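Local coordinates for Thg1-like uncharacterized protein (Bacillus thuringiensis, PDB 4KGM) that probably acts as a tRNA(His) guanylyltransferase-like nucleotidyltransferase, with a polymerase palm-like catalytic domain that binds ATP and magnesium ions, at residues I64-K68 / I79-D85. Sequence-based numbering, arbitrary orientation.
Sequences IMGAK and ILITNYD
Lys68 N donates to Leu80 O at 2.9 Å, and Thr82 N to Gly66 O at 3.0 Å. Gly66 O also receives a weak bond from Lys68 NZ, so two donors share this oxygen. The Lys68 chain, bent at chi2 (-68°) and again at chi4 (-69°), crosses Thr82 at about a right angle, with Lys68 CG 3.4 Å from Thr82 OG1, and brings Lys68 NZ to a salt bridge with Asp85 OD1 (3.2 Å), within which the hydrogen bond is weak. The other carboxylate oxygen, OD2, accepts Thr82 OG1 on its syn side, which ties both oxygens of Asp85 to this end of the hairpin. Strands 67-73 and 76-81 form that antiparallel hairpin, central in the six-stranded sheet of the palm-like domain, with Ala67 and Ile81 as a non-hydrogen-bonded pair. A type II turn from Ile64 to Ala67 leads into the first strand and places Ile64 over the face that carries Ala67 and Ile81. There Ile64 CG2 packs 3.7 Å from Ile81 CD1, and Ile64 CD1 meets Ile79 CD1 tip to tip at 3.8 Å. Trp92 also touches Ile64, whereas Phe236 of helix 231-237 contacts both Lys68 and Leu80.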
loop_
_atom_site.group_PDB
_atom_site.type_symbol
_atom_site.label_atom_id
_atom_site.label_comp_id
_atom_site.label_asym_id
_atom_site.label_seq_id
_atom_site.Cartn_x
_atom_site.Cartn_y
_atom_site.Cartn_z
ATOM N N ILE A 64 -2.392 10.735 -22.163
ATOM C CA ILE A 64 -2.489 10.688 -20.707
ATOM C C ILE A 64 -3.292 11.863 -20.156
ATOM O O ILE A 64 -2.920 13.023 -20.338
ATOM C CB ILE A 64 -1.097 10.650 -20.047
ATOM C CG1 ILE A 64 -0.398 9.327 -20.366
ATOM C CG2 ILE A 64 -1.218 10.828 -18.546
ATOM C CD1 ILE A 64 1.013 9.233 -19.825
ATOM N N MET A 65 -4.398 11.551 -19.485
ATOM C CA MET A 65 -5.269 12.571 -18.910
ATOM C C MET A 65 -4.544 13.387 -17.843
ATOM O O MET A 65 -4.036 12.835 -16.866
ATOM C CB MET A 65 -6.525 11.927 -18.313
ATOM C CG MET A 65 -7.485 12.916 -17.667
ATOM S SD MET A 65 -8.928 12.122 -16.915
ATOM C CE MET A 65 -9.514 11.122 -18.281
ATOM N N GLY A 66 -4.492 14.699 -18.043
ATOM C CA GLY A 66 -3.862 15.595 -17.090
ATOM C C GLY A 66 -2.378 15.817 -17.315
ATOM O O GLY A 66 -1.721 16.484 -16.515
ATOM N N ALA A 67 -1.843 15.264 -18.400
ATOM C CA ALA A 67 -0.421 15.409 -18.712
ATOM C C ALA A 67 -0.062 16.861 -19.024
ATOM O O ALA A 67 -0.672 17.493 -19.885
ATOM C CB ALA A 67 -0.029 14.502 -19.867
ATOM N N LYS A 68 0.933 17.380 -18.313
ATOM C CA LYS A 68 1.331 18.774 -18.458
ATOM C C LYS A 68 2.727 18.918 -19.054
ATOM O O LYS A 68 2.977 19.814 -19.858
ATOM C CB LYS A 68 1.266 19.485 -17.105
ATOM C CG LYS A 68 -0.143 19.625 -16.552
ATOM C CD LYS A 68 -0.969 20.578 -17.397
ATOM C CE LYS A 68 -2.420 20.604 -16.946
ATOM N NZ LYS A 68 -3.112 19.318 -17.236
ATOM N N ILE A 79 6.993 11.963 -16.557
ATOM C CA ILE A 79 5.776 12.660 -16.954
ATOM C C ILE A 79 5.092 13.313 -15.757
ATOM O O ILE A 79 4.813 12.651 -14.755
ATOM C CB ILE A 79 4.784 11.699 -17.632
ATOM C CG1 ILE A 79 5.477 10.931 -18.761
ATOM C CG2 ILE A 79 3.568 12.460 -18.146
ATOM C CD1 ILE A 79 4.689 9.749 -19.273
ATOM N N LEU A 80 4.832 14.613 -15.861
ATOM C CA LEU A 80 4.109 15.338 -14.821
ATOM C C LEU A 80 2.616 15.352 -15.111
ATOM O O LEU A 80 2.177 15.878 -16.135
ATOM C CB LEU A 80 4.621 16.774 -14.693
ATOM C CG LEU A 80 3.727 17.719 -13.880
ATOM C CD1 LEU A 80 3.623 17.269 -12.429
ATOM C CD2 LEU A 80 4.223 19.152 -13.963
ATOM N N ILE A 81 1.839 14.773 -14.201
ATOM C CA ILE A 81 0.389 14.741 -14.341
ATOM C C ILE A 81 -0.275 15.522 -13.213
ATOM O O ILE A 81 0.043 15.323 -12.040
ATOM C CB ILE A 81 -0.146 13.297 -14.323
ATOM C CG1 ILE A 81 0.675 12.407 -15.258
ATOM C CG2 ILE A 81 -1.613 13.270 -14.710
ATOM C CD1 ILE A 81 0.276 10.951 -15.212
ATOM N N THR A 82 -1.187 16.417 -13.573
ATOM C CA THR A 82 -1.968 17.149 -12.583
ATOM C C THR A 82 -3.446 16.838 -12.767
ATOM O O THR A 82 -3.913 16.667 -13.893
ATOM C CB THR A 82 -1.754 18.673 -12.681
ATOM O OG1 THR A 82 -2.251 19.150 -13.938
ATOM C CG2 THR A 82 -0.279 19.017 -12.549
ATOM N N ASN A 83 -4.180 16.764 -11.661
ATOM C CA ASN A 83 -5.596 16.423 -11.705
ATOM C C ASN A 83 -6.456 17.384 -10.892
ATOM O O ASN A 83 -7.510 17.005 -10.383
ATOM C CB ASN A 83 -5.810 14.993 -11.209
ATOM C CG ASN A 83 -5.213 14.762 -9.834
ATOM O OD1 ASN A 83 -4.717 15.693 -9.195
ATOM N ND2 ASN A 83 -5.256 13.517 -9.369
ATOM N N TYR A 84 -6.002 18.627 -10.772
ATOM C CA TYR A 84 -6.707 19.620 -9.971
ATOM C C TYR A 84 -6.871 20.945 -10.710
ATOM O O TYR A 84 -6.946 22.004 -10.088
ATOM C CB TYR A 84 -5.982 19.842 -8.642
ATOM C CG TYR A 84 -4.492 20.057 -8.783
ATOM C CD1 TYR A 84 -3.607 18.987 -8.709
ATOM C CD2 TYR A 84 -3.967 21.327 -8.987
ATOM C CE1 TYR A 84 -2.243 19.176 -8.836
ATOM C CE2 TYR A 84 -2.603 21.524 -9.115
ATOM C CZ TYR A 84 -1.746 20.445 -9.039
ATOM O OH TYR A 84 -0.388 20.636 -9.164
ATOM N N ASP A 85 -6.924 20.873 -12.036
ATOM C CA ASP A 85 -7.104 22.053 -12.875
ATOM C C ASP A 85 -8.408 22.761 -12.521
ATOM O O ASP A 85 -8.432 23.974 -12.303
ATOM C CB ASP A 85 -7.111 21.660 -14.354
ATOM C CG ASP A 85 -5.864 20.893 -14.763
ATOM O OD1 ASP A 85 -5.474 20.989 -15.945
ATOM O OD2 ASP A 85 -5.279 20.194 -13.907
#